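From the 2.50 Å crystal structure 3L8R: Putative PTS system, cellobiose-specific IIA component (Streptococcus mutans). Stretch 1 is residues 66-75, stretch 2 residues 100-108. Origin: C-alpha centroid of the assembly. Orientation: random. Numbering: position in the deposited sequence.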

# COMPACT_ATOMS: atom_id res chain seq x y z
N GLU A 66 -8.77 15.57 -3.87
CA GLU A 66 -7.99 15.07 -5.00
C GLU A 66 -8.03 13.55 -5.14
O GLU A 66 -8.23 13.01 -6.26
N LEU A 67 -7.83 12.86 -4.02
CA LEU A 67 -7.87 11.41 -4.02
C LEU A 67 -9.15 10.93 -4.65
O LEU A 67 -9.12 10.04 -5.49
N LEU A 68 -10.27 11.52 -4.27
CA LEU A 68 -11.56 11.15 -4.84
C LEU A 68 -11.59 11.08 -6.36
O LEU A 68 -12.22 10.17 -6.94
N LYS A 69 -10.87 11.99 -7.02
CA LYS A 69 -10.83 11.97 -8.48
C LYS A 69 -10.17 10.69 -8.94
O LYS A 69 -10.63 10.06 -9.94
N ALA A 70 -9.12 10.29 -8.20
CA ALA A 70 -8.38 9.06 -8.49
C ALA A 70 -9.22 7.84 -8.18
O ALA A 70 -9.31 6.93 -9.03
N HIS A 71 -9.87 7.81 -7.02
CA HIS A 71 -10.75 6.68 -6.68
C HIS A 71 -11.85 6.53 -7.75
O HIS A 71 -12.14 5.43 -8.19
N GLN A 72 -12.43 7.64 -8.20
CA GLN A 72 -13.50 7.57 -9.20
C GLN A 72 -13.03 6.88 -10.45
O GLN A 72 -13.72 6.00 -11.00
N ALA A 73 -11.84 7.26 -10.92
CA ALA A 73 -11.34 6.68 -12.14
C ALA A 73 -11.06 5.19 -11.94
O ALA A 73 -11.40 4.39 -12.80
N GLN A 74 -10.47 4.81 -10.80
CA GLN A 74 -10.36 3.38 -10.50
C GLN A 74 -11.74 2.70 -10.42
O GLN A 74 -11.93 1.58 -10.92
N THR A 75 -12.70 3.37 -9.80
CA THR A 75 -14.02 2.74 -9.70
C THR A 75 -14.66 2.50 -11.09
O THR A 75 -15.33 1.47 -11.30
N LEU A 100 -2.66 4.98 -6.07
CA LEU A 100 -3.96 5.26 -5.45
C LEU A 100 -4.10 4.58 -4.09
O LEU A 100 -4.37 5.24 -3.11
N MET A 101 -3.89 3.27 -4.01
CA MET A 101 -4.23 2.56 -2.79
C MET A 101 -3.20 2.83 -1.68
O MET A 101 -3.58 2.90 -0.52
N THR A 102 -1.93 3.05 -1.99
CA THR A 102 -1.04 3.41 -0.89
C THR A 102 -1.29 4.82 -0.42
O THR A 102 -1.14 5.16 0.76
N THR A 103 -1.73 5.66 -1.35
CA THR A 103 -1.97 7.05 -0.99
C THR A 103 -3.21 7.15 -0.11
O THR A 103 -3.20 7.85 0.90
N MET A 104 -4.24 6.38 -0.44
CA MET A 104 -5.38 6.23 0.51
C MET A 104 -4.94 5.74 1.89
O MET A 104 -5.24 6.36 2.90
N THR A 105 -4.21 4.63 1.93
CA THR A 105 -3.69 4.12 3.18
C THR A 105 -2.91 5.22 3.90
O THR A 105 -3.06 5.38 5.11
N LEU A 106 -2.10 5.99 3.16
CA LEU A 106 -1.31 7.00 3.82
C LEU A 106 -2.20 8.11 4.39
O LEU A 106 -1.92 8.58 5.48
N ARG A 107 -3.24 8.56 3.67
CA ARG A 107 -4.19 9.54 4.28
C ARG A 107 -4.79 8.98 5.56
O ARG A 107 -4.86 9.67 6.54
N GLU A 108 -5.20 7.71 5.52
CA GLU A 108 -5.77 7.03 6.67
C GLU A 108 -4.83 7.11 7.85
O GLU A 108 -5.25 7.49 8.94

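The two stretches form a mainly apolar helix-helix contact in which a leucine from each side fits as a knob into a hole on the other, with a histidine and two methionines packed beside them and no hydrogen bond crossing the interface. The helices run roughly antiparallel, at 140°, with axes 10.5 Å apart at closest approach, and the contact buries 417 Å² in all.

Leu-100 points toward the first helix and, with chi1 t and chi2 p, enters the hole formed by Leu-67, Ala-70, His-71 and Gln-74. Ala-70 suits this place because its lone methyl leaves room for the leucine: Ala-70 CB lies 3.4 Å from Leu-100 CD1. Gln-74, extended with chi1 and chi2 both t, adds its aliphatic base, Gln-74 CB standing 3.4 Å from Leu-100 CD2. In return, Leu-67 fills the hole among Leu-100, Thr-103, Met-104 and Arg-107. Its chi1 of -108° lies between wells, while chi2 is t. Leu-67 CD2 meets Leu-100 CD1 at 3.6 Å and the methyl CG2 of Thr-103 at 3.7 Å, so the threonine contributes hydrocarbon here.

His-71 starts out sideways, but its ring comes nearer the second helix. Leu-100 CD1 sits over one face of the His-71 ring, 3.9 Å from its centroid, in a CH-pi contact. At the ring edge, Met-104 SD approaches His-71 NE2 to 3.1 Å; chi1 and chi2 of Met-104, both t, carry the sulfur out to this position. Met-101, m at all three chi angles, brings its SD to 3.6 Å from Gln-74 OE1. Flexible, polarizable methionine is well suited to such mixed surroundings.

Within the first stretch, Lys-69 NZ forms a salt bridge with Glu-66 OE1 at 3.0 Å, and Thr-75 OG1 donates to His-71 O at 2.9 Å; within the second, Thr-105 OG1 donates to Met-101 O at 2.8 Å.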

# COMPACT_ATOMS: atom_id res chain seq x y z
CB GLU A 66 -6.56 15.56 -4.90
CG GLU A 66 -6.51 17.03 -4.63
CD GLU A 66 -7.32 17.86 -5.63
OE1 GLU A 66 -7.70 17.39 -6.74
OE2 GLU A 66 -7.56 19.02 -5.29
CB LEU A 67 -7.71 10.84 -2.62
CG LEU A 67 -6.42 10.14 -2.23
CD1 LEU A 67 -6.78 9.15 -1.13
CD2 LEU A 67 -5.77 9.41 -3.43
CB LEU A 68 -12.67 12.09 -4.37
CG LEU A 68 -13.98 11.33 -4.22
CD1 LEU A 68 -14.17 10.97 -2.71
CD2 LEU A 68 -15.22 12.09 -4.85
CB LYS A 69 -10.12 13.17 -9.08
CG LYS A 69 -10.71 14.52 -8.69
CD LYS A 69 -9.73 15.63 -9.05
CE LYS A 69 -10.36 17.03 -8.75
NZ LYS A 69 -9.41 18.11 -9.16
CB ALA A 70 -7.03 9.04 -7.77
CB HIS A 71 -11.35 6.77 -5.25
CG HIS A 71 -10.59 5.98 -4.21
ND1 HIS A 71 -10.52 4.59 -4.24
CD2 HIS A 71 -9.88 6.37 -3.12
CE1 HIS A 71 -9.77 4.17 -3.22
NE2 HIS A 71 -9.37 5.22 -2.53
CB GLN A 72 -13.98 8.97 -9.58
CG GLN A 72 -15.28 8.98 -10.38
CD GLN A 72 -16.48 8.41 -9.58
OE1 GLN A 72 -16.95 7.30 -9.85
NE2 GLN A 72 -16.95 9.16 -8.59
CB ALA A 73 -10.15 7.41 -12.63
CB GLN A 74 -9.53 3.08 -9.24
CG GLN A 74 -9.45 1.60 -8.95
CD GLN A 74 -8.53 1.28 -7.80
OE1 GLN A 74 -8.94 1.22 -6.64
NE2 GLN A 74 -7.26 1.08 -8.10
CB THR A 75 -14.97 3.47 -8.73
OG1 THR A 75 -14.31 3.63 -7.47
CG2 THR A 75 -16.22 2.64 -8.49
CB LEU A 100 -5.12 4.89 -6.39
CG LEU A 100 -6.55 5.17 -5.91
CD1 LEU A 100 -6.83 6.60 -5.35
CD2 LEU A 100 -7.61 4.78 -6.98
CB MET A 101 -4.39 1.07 -3.07
CG MET A 101 -5.49 0.72 -4.13
SD MET A 101 -7.24 0.88 -3.51
CE MET A 101 -7.23 -0.39 -2.21
CB THR A 102 0.46 3.14 -1.14
OG1 THR A 102 1.00 4.07 -2.11
CG2 THR A 102 0.73 1.70 -1.58
CB THR A 103 -1.94 8.00 -2.25
OG1 THR A 103 -0.60 8.05 -2.74
CG2 THR A 103 -2.39 9.44 -1.89
CB MET A 104 -6.38 5.23 -0.05
CG MET A 104 -7.51 4.82 0.93
SD MET A 104 -8.62 3.69 0.02
CE MET A 104 -7.88 2.09 0.42
CB THR A 105 -2.76 2.92 2.97
OG1 THR A 105 -3.36 1.94 2.09
CG2 THR A 105 -2.43 2.27 4.29
CB LEU A 106 -0.25 7.58 2.89
CG LEU A 106 0.71 8.57 3.55
CD1 LEU A 106 1.71 7.86 4.47
CD2 LEU A 106 1.42 9.45 2.56
CB ARG A 107 -5.34 9.93 3.34
CG ARG A 107 -6.68 9.86 4.09
CD ARG A 107 -8.00 9.64 3.24
NE ARG A 107 -8.34 8.28 2.78
CZ ARG A 107 -9.32 7.50 3.29
NH1 ARG A 107 -10.06 7.87 4.35
NH2 ARG A 107 -9.57 6.30 2.74
CB GLU A 108 -6.07 5.58 6.35
CG GLU A 108 -7.34 5.40 5.54
CD GLU A 108 -7.63 3.97 5.15
OE1 GLU A 108 -7.44 3.03 5.95
OE2 GLU A 108 -8.09 3.76 4.04